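Local coordinates for protein transcriptional regulator ComR (Streptococcus vestibularis F0396, PDB 6HU8) that probably binds DNA to control competence genes, as a peptide-pheromone-responsive regulator of the RNPP family with helix-turn-helix and tetratricopeptide domains, at residues Ser131-Trp135 against Glu136-Lys140; Glu119-Thr122 against Leu123-Glu127; Asp185-Val188 against Asp189-Lys193. All blocks are in the same frame, centred on the assembly; numbering follows the deposited sequence.

Contact 1: Ser131-Trp135 against Glu136-Lys140; sequences SFTSW and EERPK
The connection between helix 117-131 and helix 139-152 turns where Ser134 and Trp135 meet Glu136 and Glu137, and it shows how a short link can be held by its own side chains. Most of the grip belongs to Glu136. Its CG sits over the indole of Trp135 in a CH-pi contact, 3.4 Å from the centroid of the six-membered ring and only 7° off the ring normal. Beyond CG the chain bends, and the carboxylate lies down on the same ring system, the two planes 13° apart and stacked, with Glu136 OE1 3.4 Å from Trp135 CE2. The indole is brought under its neighbour by its first torsion, with CG between the backbone N and the carbonyl carbon (chi1 62°). Ser134 donates from OG to Glu136 OE1 at 2.8 Å, reaching the oxygen from above the carboxylate plane, which, with the stacking, probably helps restrain the carboxylate's rotation.

The backbone makes a beta turn here, Glu137 N bonding to Ser134 O at 3.0 Å, and a weak bond follows from Arg138 N to Trp135 O at 3.4 Å. In this tetratricopeptide-type array such turns join successive helices: Phe132, with positive phi, ends the first in a Schellman motif, and Arg138 takes the N-cap position of the next. CB of Ser134 lies 3.8 Å from CG of Glu137, while the methyl CG2 of Thr133 is 3.6 Å from Glu137 OE1. The same methyl lies 4.1 Å from Arg138 CG, on the edge side of the guanidinium and near its plane. Arg138 NH2 reaches back to the preceding helix, hydrogen-bonding Asn128 beside Asp124 and Glu127. Helix 160-173 backs the link: His172 stacks with the Trp135 ring and Tyr171 OH is hydrogen-bonded to Thr133 O.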
ATOM      1  N   SER A 131      11.569   5.823  -4.792  1.00 52.02           N
ATOM      2  CA  SER A 131      12.575   6.277  -5.741  1.00 52.67           C
ATOM      3  C   SER A 131      11.992   7.175  -6.834  1.00 55.49           C
ATOM      4  O   SER A 131      12.727   7.676  -7.683  1.00 58.64           O
ATOM      5  CB  SER A 131      13.266   5.078  -6.382  1.00 55.62           C
ATOM      6  OG  SER A 131      12.398   4.452  -7.318  1.00 57.56           O
ATOM      7  N   PHE A 132      10.674   7.368  -6.808  1.00 53.49           N
ATOM      8  CA  PHE A 132       9.965   8.177  -7.808  1.00 56.05           C
ATOM      9  C   PHE A 132      10.051   7.591  -9.212  1.00 55.24           C
ATOM     10  O   PHE A 132       9.997   8.326 -10.203  1.00 53.10           O
ATOM     11  CB  PHE A 132      10.494   9.617  -7.831  1.00 57.59           C
ATOM     12  CG  PHE A 132      10.021  10.459  -6.682  1.00 61.81           C
ATOM     13  CD1 PHE A 132      10.725  10.487  -5.485  1.00 63.83           C
ATOM     14  CD2 PHE A 132       8.877  11.238  -6.802  1.00 66.17           C
ATOM     15  CE1 PHE A 132      10.288  11.270  -4.426  1.00 61.84           C
ATOM     16  CE2 PHE A 132       8.438  12.021  -5.745  1.00 67.81           C
ATOM     17  CZ  PHE A 132       9.143  12.036  -4.558  1.00 62.42           C
ATOM     18  N   THR A 133      10.180   6.270  -9.296  1.00 52.40           N
ATOM     19  CA  THR A 133      10.153   5.585 -10.579  1.00 51.35           C
ATOM     20  C   THR A 133       8.766   5.682 -11.186  1.00 53.47           C
ATOM     21  O   THR A 133       7.766   5.474 -10.498  1.00 52.44           O
ATOM     22  CB  THR A 133      10.549   4.102 -10.445  1.00 54.55           C
ATOM     23  OG1 THR A 133      11.881   4.007  -9.932  1.00 54.04           O
ATOM     24  CG2 THR A 133      10.482   3.405 -11.794  1.00 55.24           C
ATOM     25  N   SER A 134       8.707   6.014 -12.469  1.00 51.78           N
ATOM     26  CA  SER A 134       7.437   6.088 -13.175  1.00 54.31           C
ATOM     27  C   SER A 134       6.788   4.714 -13.258  1.00 55.19           C
ATOM     28  O   SER A 134       7.446   3.729 -13.593  1.00 53.90           O
ATOM     29  CB  SER A 134       7.638   6.655 -14.582  1.00 59.27           C
ATOM     30  OG  SER A 134       6.572   6.281 -15.434  1.00 61.52           O
ATOM     31  N   TRP A 135       5.498   4.647 -12.954  1.00 52.42           N
ATOM     32  CA  TRP A 135       4.806   3.367 -12.981  1.00 52.08           C
ATOM     33  C   TRP A 135       4.725   2.802 -14.412  1.00 57.58           C
ATOM     34  O   TRP A 135       4.630   1.589 -14.601  1.00 56.15           O
ATOM     35  CB  TRP A 135       3.413   3.499 -12.355  1.00 52.16           C
ATOM     36  CG  TRP A 135       2.472   4.436 -13.050  1.00 54.15           C
ATOM     37  CD1 TRP A 135       2.180   5.728 -12.697  1.00 51.95           C
ATOM     38  CD2 TRP A 135       1.671   4.146 -14.203  1.00 55.58           C
ATOM     39  NE1 TRP A 135       1.256   6.257 -13.567  1.00 54.72           N
ATOM     40  CE2 TRP A 135       0.927   5.305 -14.501  1.00 57.63           C
ATOM     41  CE3 TRP A 135       1.515   3.016 -15.020  1.00 53.88           C
ATOM     42  CZ2 TRP A 135       0.042   5.369 -15.581  1.00 57.53           C
ATOM     43  CZ3 TRP A 135       0.637   3.083 -16.086  1.00 55.20           C
ATOM     44  CH2 TRP A 135      -0.084   4.251 -16.358  1.00 50.45           C
ATOM     45  N   GLU A 136       4.793   3.676 -15.413  1.00 57.79           N
ATOM     46  CA  GLU A 136       4.806   3.243 -16.811  1.00 56.42           C
ATOM     47  C   GLU A 136       6.124   2.575 -17.202  1.00 58.50           C
ATOM     48  O   GLU A 136       6.163   1.752 -18.118  1.00 65.28           O
ATOM     49  CB  GLU A 136       4.541   4.428 -17.741  1.00 58.04           C
ATOM     50  CG  GLU A 136       3.168   5.064 -17.572  1.00 60.58           C
ATOM     51  CD  GLU A 136       3.237   6.434 -16.916  1.00 61.96           C
ATOM     52  OE1 GLU A 136       3.825   6.534 -15.813  1.00 64.56           O
ATOM     53  OE2 GLU A 136       2.713   7.412 -17.504  1.00 62.43           O
ATOM     54  N   GLU A 137       7.199   2.928 -16.503  1.00 60.40           N
ATOM     55  CA  GLU A 137       8.525   2.375 -16.772  1.00 56.70           C
ATOM     56  C   GLU A 137       8.593   0.895 -16.437  1.00 60.70           C
ATOM     57  O   GLU A 137       9.530   0.204 -16.847  1.00 61.10           O
ATOM     58  CB  GLU A 137       9.607   3.120 -15.973  1.00 61.71           C
ATOM     59  CG  GLU A 137      10.027   4.470 -16.548  1.00 64.22           C
ATOM     60  CD  GLU A 137      11.399   4.934 -16.050  1.00 70.39           C
ATOM     61  OE1 GLU A 137      11.760   4.654 -14.878  1.00 67.88           O
ATOM     62  OE2 GLU A 137      12.119   5.579 -16.845  1.00 75.95           O
ATOM     63  N   ARG A 138       7.607   0.413 -15.683  1.00 60.52           N
ATOM     64  CA  ARG A 138       7.625  -0.960 -15.175  1.00 56.34           C
ATOM     65  C   ARG A 138       6.372  -1.766 -15.527  1.00 56.70           C
ATOM     66  O   ARG A 138       5.619  -2.157 -14.631  1.00 51.77           O
ATOM     67  CB  ARG A 138       7.802  -0.928 -13.659  1.00 59.46           C
ATOM     68  CG  ARG A 138       8.974  -0.086 -13.224  1.00 57.11           C
ATOM     69  CD  ARG A 138      10.165  -0.951 -12.885  1.00 58.87           C
ATOM     70  NE  ARG A 138      10.331  -1.056 -11.433  1.00 62.80           N
ATOM     71  CZ  ARG A 138      10.533  -2.198 -10.779  1.00 62.16           C
ATOM     72  NH1 ARG A 138      10.599  -3.344 -11.454  1.00 61.93           N
ATOM     73  NH2 ARG A 138      10.674  -2.192  -9.451  1.00 59.27           N
ATOM     74  N   PRO A 139       6.167  -2.047 -16.832  1.00 56.05           N
ATOM     75  CA  PRO A 139       4.985  -2.763 -17.337  1.00 53.11           C
ATOM     76  C   PRO A 139       4.759  -4.127 -16.684  1.00 49.91           C
ATOM     77  O   PRO A 139       3.604  -4.532 -16.505  1.00 46.02           O
ATOM     78  CB  PRO A 139       5.290  -2.935 -18.834  1.00 52.31           C
ATOM     79  CG  PRO A 139       6.775  -2.859 -18.930  1.00 53.15           C
ATOM     80  CD  PRO A 139       7.170  -1.844 -17.892  1.00 54.68           C
ATOM     81  N   LYS A 140       5.835  -4.835 -16.350  1.00 49.71           N
ATOM     82  CA  LYS A 140       5.684  -6.155 -15.758  1.00 51.23           C
ATOM     83  C   LYS A 140       5.120  -6.017 -14.348  1.00 46.66           C
ATOM     84  O   LYS A 140       4.293  -6.804 -13.919  1.00 47.81           O
ATOM     85  CB  LYS A 140       7.012  -6.903 -15.745  1.00 56.84           C
ATOM     86  CG  LYS A 140       7.651  -7.037 -17.124  1.00 56.69           C
ATOM     87  CD  LYS A 140       8.801  -8.040 -17.136  1.00 58.31           C
ATOM     88  CE  LYS A 140       9.339  -8.322 -15.724  1.00 67.70           C
ATOM     89  NZ  LYS A 140      10.200  -9.538 -15.676  1.00 65.81           N
TER

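Contact 2: Glu119-Thr122 against Leu123-Glu127; sequences ELLT and LDILE
Ile125 leans back along its helix onto Leu121, one turn earlier, and its chain can be traced atom by atom. CB lies 3.5 Å from the carbonyl oxygen of Leu121, and CG1 comes nearer still, 3.3 Å from that same O. The terminal CD1 then passes over the carbonyl to the side chain itself and settles 3.8 Å from Leu121 CG. What sends it there is the pair of torsions: CG1 lies beside the backbone N (chi1 -72°) and the chain is extended beyond it (chi2 174°). Leu121 answers with CG anti to its own backbone N (chi1 175°), which leads its branch forward; the two side chains cross obliquely, with Leu121 CD2 also 4.0 Å from Ile125 CD1.

The neighbouring pair, Thr122 and Leu126, is arranged otherwise. These side chains run side by side in the same direction, methyl CG2 of Thr122 meeting CD1 of Leu126 at 4.1 Å. Leu126 CG also lies 3.4 Å from Thr122 O, and Leu126, like Ile125, starts its branch against a backbone carbonyl. Under both pairs runs the usual i to i+4 bonding, in which Ile125 N binds Leu121 O at 2.8 Å.

Four neighbouring helices pack against these two turns. Leu121 packs on Val141, Ile144 and Leu148 of helix 139-152 and on Val165 of helix 160-173, where Thr122 touches Leu164 and Ile125 touches Tyr168. Leu120 and Leu123 meet Tyr108 of helix 94-111, Leu123 and Leu126 meet Leu85 of helix 76-87, and the buried carboxylate of Glu119 is satisfied by Tyr78, Lys82 and Asn161. A helix packed on several sides by its neighbours, largely through leucine and isoleucine, is characteristic of the helical packing in a tetratricopeptide-type domain, the family of this region.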
ATOM      1  N   GLU A 119       3.852 -10.597  -2.319  1.00 35.87           N
ATOM      2  CA  GLU A 119       4.933 -10.101  -1.490  1.00 36.41           C
ATOM      3  C   GLU A 119       5.957  -9.378  -2.352  1.00 38.27           C
ATOM      4  O   GLU A 119       6.445  -8.296  -1.987  1.00 37.35           O
ATOM      5  CB  GLU A 119       5.596 -11.241  -0.709  1.00 37.86           C
ATOM      6  CG  GLU A 119       4.699 -11.845   0.383  1.00 35.59           C
ATOM      7  CD  GLU A 119       4.310 -10.836   1.470  1.00 41.83           C
ATOM      8  OE1 GLU A 119       5.158  -9.990   1.857  1.00 43.69           O
ATOM      9  OE2 GLU A 119       3.154 -10.889   1.950  1.00 43.06           O
ATOM     10  N   LEU A 120       6.266  -9.973  -3.498  1.00 35.31           N
ATOM     11  CA  LEU A 120       7.234  -9.401  -4.417  1.00 34.13           C
ATOM     12  C   LEU A 120       6.757  -8.058  -4.920  1.00 36.42           C
ATOM     13  O   LEU A 120       7.563  -7.144  -5.064  1.00 33.66           O
ATOM     14  CB  LEU A 120       7.479 -10.340  -5.600  1.00 32.58           C
ATOM     15  CG  LEU A 120       8.345 -11.563  -5.271  1.00 34.14           C
ATOM     16  CD1 LEU A 120       8.346 -12.576  -6.422  1.00 35.62           C
ATOM     17  CD2 LEU A 120       9.757 -11.098  -4.954  1.00 34.17           C
ATOM     18  N   LEU A 121       5.458  -7.947  -5.210  1.00 35.68           N
ATOM     19  CA  LEU A 121       4.891  -6.656  -5.642  1.00 35.14           C
ATOM     20  C   LEU A 121       5.010  -5.603  -4.544  1.00 36.27           C
ATOM     21  O   LEU A 121       5.284  -4.429  -4.816  1.00 39.54           O
ATOM     22  CB  LEU A 121       3.422  -6.793  -6.045  1.00 37.37           C
ATOM     23  CG  LEU A 121       2.771  -5.435  -6.396  1.00 37.19           C
ATOM     24  CD1 LEU A 121       3.329  -4.913  -7.715  1.00 35.63           C
ATOM     25  CD2 LEU A 121       1.250  -5.534  -6.457  1.00 34.86           C
ATOM     26  N   THR A 122       4.800  -6.017  -3.297  1.00 37.24           N
ATOM     27  CA  THR A 122       4.946  -5.098  -2.175  1.00 36.51           C
ATOM     28  C   THR A 122       6.330  -4.461  -2.185  1.00 41.16           C
ATOM     29  O   THR A 122       6.472  -3.250  -1.945  1.00 41.43           O
ATOM     30  CB  THR A 122       4.696  -5.806  -0.821  1.00 41.57           C
ATOM     31  OG1 THR A 122       3.280  -5.896  -0.595  1.00 42.94           O
ATOM     32  CG2 THR A 122       5.316  -5.017   0.319  1.00 46.91           C
ATOM     33  N   LEU A 123       7.349  -5.264  -2.484  1.00 36.46           N
ATOM     34  CA  LEU A 123       8.711  -4.749  -2.518  1.00 38.70           C
ATOM     35  C   LEU A 123       8.886  -3.773  -3.684  1.00 39.37           C
ATOM     36  O   LEU A 123       9.476  -2.709  -3.525  1.00 38.98           O
ATOM     37  CB  LEU A 123       9.714  -5.894  -2.611  1.00 38.86           C
ATOM     38  CG  LEU A 123       9.726  -6.815  -1.381  1.00 36.84           C
ATOM     39  CD1 LEU A 123      10.753  -7.945  -1.517  1.00 35.46           C
ATOM     40  CD2 LEU A 123       9.965  -6.013  -0.106  1.00 42.20           C
ATOM     41  N   ASP A 124       8.365  -4.143  -4.852  1.00 37.98           N
ATOM     42  CA  ASP A 124       8.419  -3.274  -6.021  1.00 38.99           C
ATOM     43  C   ASP A 124       7.722  -1.928  -5.769  1.00 42.87           C
ATOM     44  O   ASP A 124       8.232  -0.884  -6.178  1.00 45.46           O
ATOM     45  CB  ASP A 124       7.781  -3.965  -7.227  1.00 40.44           C
ATOM     46  CG  ASP A 124       8.706  -4.981  -7.882  1.00 43.32           C
ATOM     47  OD1 ASP A 124       9.944  -4.809  -7.828  1.00 42.72           O
ATOM     48  OD2 ASP A 124       8.184  -5.947  -8.471  1.00 50.01           O
ATOM     49  N   ILE A 125       6.555  -1.961  -5.119  1.00 40.76           N
ATOM     50  CA  ILE A 125       5.782  -0.743  -4.853  1.00 41.70           C
ATOM     51  C   ILE A 125       6.538   0.227  -3.951  1.00 42.59           C
ATOM     52  O   ILE A 125       6.674   1.403  -4.274  1.00 46.21           O
ATOM     53  CB  ILE A 125       4.419  -1.051  -4.189  1.00 41.75           C
ATOM     54  CG1 ILE A 125       3.457  -1.683  -5.188  1.00 34.69           C
ATOM     55  CG2 ILE A 125       3.795   0.226  -3.594  1.00 39.66           C
ATOM     56  CD1 ILE A 125       2.154  -2.142  -4.549  1.00 37.46           C
ATOM     57  N   LEU A 126       7.007  -0.263  -2.810  1.00 44.93           N
ATOM     58  CA  LEU A 126       7.812   0.545  -1.908  1.00 46.53           C
ATOM     59  C   LEU A 126       8.999   1.157  -2.635  1.00 49.90           C
ATOM     60  O   LEU A 126       9.307   2.339  -2.464  1.00 47.73           O
ATOM     61  CB  LEU A 126       8.306  -0.299  -0.729  1.00 44.46           C
ATOM     62  CG  LEU A 126       7.227  -0.746   0.252  1.00 45.35           C
ATOM     63  CD1 LEU A 126       7.777  -1.800   1.192  1.00 44.37           C
ATOM     64  CD2 LEU A 126       6.714   0.457   1.029  1.00 46.32           C
ATOM     65  N   GLU A 127       9.662   0.344  -3.451  1.00 44.52           N
ATOM     66  CA  GLU A 127      10.852   0.786  -4.158  1.00 44.96           C
ATOM     67  C   GLU A 127      10.512   1.845  -5.205  1.00 49.59           C
ATOM     68  O   GLU A 127      11.201   2.859  -5.296  1.00 48.04           O
ATOM     69  CB  GLU A 127      11.555  -0.398  -4.814  1.00 45.63           C
ATOM     70  CG  GLU A 127      12.933  -0.067  -5.353  1.00 52.65           C
ATOM     71  CD  GLU A 127      13.498  -1.174  -6.231  1.00 58.59           C
ATOM     72  OE1 GLU A 127      14.640  -1.603  -5.979  1.00 63.30           O
ATOM     73  OE2 GLU A 127      12.806  -1.604  -7.181  1.00 60.15           O
TER

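Contact 3: Asp185-Val188 against Asp189-Lys193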
ATOM      1  N   ASP A 185     -13.660   7.219  -4.986  1.00 46.99           N
ATOM      2  CA  ASP A 185     -14.572   7.337  -3.854  1.00 48.05           C
ATOM      3  C   ASP A 185     -14.796   5.993  -3.164  1.00 47.39           C
ATOM      4  O   ASP A 185     -14.927   5.934  -1.943  1.00 46.81           O
ATOM      5  CB  ASP A 185     -15.922   7.931  -4.286  1.00 53.55           C
ATOM      6  CG  ASP A 185     -15.813   9.380  -4.742  1.00 54.17           C
ATOM      7  OD1 ASP A 185     -14.723   9.974  -4.617  1.00 52.48           O
ATOM      8  OD2 ASP A 185     -16.825   9.935  -5.227  1.00 59.64           O
ATOM      9  N   ARG A 186     -14.849   4.911  -3.936  1.00 48.93           N
ATOM     10  CA  ARG A 186     -15.026   3.596  -3.334  1.00 49.83           C
ATOM     11  C   ARG A 186     -13.822   3.239  -2.474  1.00 47.08           C
ATOM     12  O   ARG A 186     -13.968   2.743  -1.357  1.00 47.13           O
ATOM     13  CB  ARG A 186     -15.232   2.517  -4.396  1.00 53.89           C
ATOM     14  CG  ARG A 186     -15.474   1.124  -3.810  1.00 56.24           C
ATOM     15  CD  ARG A 186     -14.679   0.034  -4.539  1.00 63.84           C
ATOM     16  NE  ARG A 186     -14.577   0.287  -5.978  1.00 67.30           N
ATOM     17  CZ  ARG A 186     -15.431  -0.175  -6.894  1.00 70.12           C
ATOM     18  NH1 ARG A 186     -15.244   0.108  -8.180  1.00 61.92           N
ATOM     19  NH2 ARG A 186     -16.468  -0.922  -6.526  1.00 71.68           N
ATOM     20  N   ILE A 187     -12.629   3.489  -2.999  1.00 44.99           N
ATOM     21  CA  ILE A 187     -11.414   3.157  -2.255  1.00 43.99           C
ATOM     22  C   ILE A 187     -11.302   4.014  -0.990  1.00 43.65           C
ATOM     23  O   ILE A 187     -11.105   3.485   0.114  1.00 43.67           O
ATOM     24  CB  ILE A 187     -10.157   3.331  -3.137  1.00 44.10           C
ATOM     25  CG1 ILE A 187     -10.088   2.222  -4.196  1.00 46.17           C
ATOM     26  CG2 ILE A 187      -8.904   3.301  -2.302  1.00 40.05           C
ATOM     27  CD1 ILE A 187     -10.032   0.832  -3.604  1.00 48.65           C
ATOM     28  N   VAL A 188     -11.457   5.332  -1.147  1.00 45.13           N
ATOM     29  CA  VAL A 188     -11.388   6.252  -0.011  1.00 43.53           C
ATOM     30  C   VAL A 188     -12.368   5.828   1.067  1.00 43.87           C
ATOM     31  O   VAL A 188     -12.008   5.743   2.239  1.00 43.76           O
ATOM     32  CB  VAL A 188     -11.688   7.721  -0.418  1.00 40.84           C
ATOM     33  CG1 VAL A 188     -11.760   8.613   0.814  1.00 36.15           C
ATOM     34  CG2 VAL A 188     -10.632   8.232  -1.380  1.00 38.16           C
ATOM     35  N   ASP A 189     -13.602   5.536   0.661  1.00 44.64           N
ATOM     36  CA  ASP A 189     -14.642   5.191   1.619  1.00 45.33           C
ATOM     37  C   ASP A 189     -14.289   3.928   2.406  1.00 48.20           C
ATOM     38  O   ASP A 189     -14.549   3.834   3.608  1.00 48.30           O
ATOM     39  CB  ASP A 189     -15.990   5.021   0.909  1.00 47.92           C
ATOM     40  CG  ASP A 189     -17.062   4.461   1.829  1.00 58.07           C
ATOM     41  OD1 ASP A 189     -17.538   5.209   2.708  1.00 59.15           O
ATOM     42  OD2 ASP A 189     -17.415   3.264   1.688  1.00 64.81           O
ATOM     43  N   ARG A 190     -13.682   2.961   1.730  1.00 44.58           N
ATOM     44  CA  ARG A 190     -13.343   1.709   2.388  1.00 48.28           C
ATOM     45  C   ARG A 190     -12.101   1.885   3.258  1.00 44.60           C
ATOM     46  O   ARG A 190     -11.995   1.284   4.328  1.00 45.69           O
ATOM     47  CB  ARG A 190     -13.139   0.594   1.356  1.00 49.96           C
ATOM     48  CG  ARG A 190     -13.165  -0.787   1.968  1.00 54.54           C
ATOM     49  CD  ARG A 190     -14.459  -0.997   2.750  1.00 59.34           C
ATOM     50  NE  ARG A 190     -15.604  -1.211   1.864  1.00 64.43           N
ATOM     51  CZ  ARG A 190     -16.871  -1.249   2.273  1.00 68.82           C
ATOM     52  NH1 ARG A 190     -17.162  -1.084   3.561  1.00 59.73           N
ATOM     53  NH2 ARG A 190     -17.849  -1.455   1.392  1.00 70.09           N
ATOM     54  N   VAL A 191     -11.169   2.720   2.812  1.00 42.91           N
ATOM     55  CA  VAL A 191      -9.999   3.038   3.631  1.00 45.15           C
ATOM     56  C   VAL A 191     -10.427   3.680   4.945  1.00 43.96           C
ATOM     57  O   VAL A 191      -9.936   3.314   6.014  1.00 45.15           O
ATOM     58  CB  VAL A 191      -9.020   3.978   2.904  1.00 45.33           C
ATOM     59  CG1 VAL A 191      -8.010   4.573   3.893  1.00 42.14           C
ATOM     60  CG2 VAL A 191      -8.308   3.226   1.790  1.00 38.73           C
ATOM     61  N   LEU A 192     -11.372   4.615   4.849  1.00 48.07           N
ATOM     62  CA  LEU A 192     -11.888   5.333   6.007  1.00 45.98           C
ATOM     63  C   LEU A 192     -12.604   4.440   7.027  1.00 47.09           C
ATOM     64  O   LEU A 192     -12.719   4.811   8.198  1.00 46.25           O
ATOM     65  CB  LEU A 192     -12.831   6.449   5.547  1.00 42.98           C
ATOM     66  CG  LEU A 192     -12.124   7.657   4.937  1.00 44.06           C
ATOM     67  CD1 LEU A 192     -13.132   8.679   4.408  1.00 38.80           C
ATOM     68  CD2 LEU A 192     -11.186   8.277   5.972  1.00 37.03           C
ATOM     69  N   LYS A 193     -13.062   3.266   6.603  1.00 46.34           N
ATOM     70  CA  LYS A 193     -13.788   2.369   7.507  1.00 47.05           C
ATOM     71  C   LYS A 193     -12.926   1.272   8.121  1.00 51.06           C
ATOM     72  O   LYS A 193     -13.428   0.439   8.878  1.00 50.87           O
ATOM     73  CB  LYS A 193     -14.961   1.713   6.783  1.00 50.21           C
ATOM     74  CG  LYS A 193     -16.082   2.652   6.367  1.00 53.94           C
ATOM     75  CD  LYS A 193     -17.137   1.870   5.582  1.00 60.58           C
ATOM     76  CE  LYS A 193     -18.265   2.756   5.075  1.00 64.99           C
ATOM     77  NZ  LYS A 193     -19.364   1.901   4.541  1.00 66.23           N
TER
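Four successive i to i+4 backbone bonds carry Asp185-Val188 into Asp189-Lys193, the last of them joining Leu192 N to Val188 O at 2.9 Å close to the end of helix 181-192. Above that bond the two side chains lie side by side, pointing the same way. CG1 of Val188 meets CD1 of Leu192 at 3.8 Å; this valine methyl is the one anti to the backbone N (chi1 174°). The Leu192 side chain starts against the carbonyl that accepts its backbone N-H, its CG 3.3 Å from Val188 O, before CD1 turns to the valine methyl.

Ile187 and Val191 form the second apolar pair, approaching at a slant. Their CG2 methyls touch at 4.1 Å, a looser meeting than that of Val188 and Leu192. Val191 CG2 is also set close over the backbone, 3.3 Å from Ile187 O, and Asp189 CB rests in a similar way 3.2 Å from Asp185 O. Parts of the chain beyond this helix bury the apolar residues: Ile166, Tyr169 and Phe170 of helix 160-173 cover Ile187, Leu206, Leu210 and Ile213 of helix 200-219 together with Phe158 of a loop cover Val191, and Val188 also packs on Ile213.

Charged side chains are held more loosely. Asp189 OD2 makes a long salt bridge to Lys193 NZ at 3.7 Å, and Asp185 has long, weak ion pairs with Lys181 and Lys224. At the helix end, Lys232 hydrogen-bonds the carbonyl of Leu192, and its positive charge would probably suit the partial negative charge of that terminus. The chemistry thus divides in two: apolar packing and the four i to i+4 bonds probably carry most of the contact, whereas the ion pairs are long and probably add only modestly to stability.

Overall arrangement
The three contacts follow one another along the chain, contact 2 first, then contact 1 and contact 3, all within the region belonging to the ComR tetratricopeptide family. Contacts 1 and 2 are directly coupled, their centres about 12 Å apart: Arg138 NH2 forms salt bridges with Asp124 OD1 at 3.2 Å and Glu127 OE2 at 3.2 Å, which tie the start of helix 139-152 to the helix before it. Contact 3 stands apart, its centre about 25 Å from that of contact 1 and about 22 Å from that of contact 2, with nearest atoms about 15 and 13 Å away. Helix 160-173 bridges the gap, touching residues of all three. The structure is the apo form, without bound pheromone.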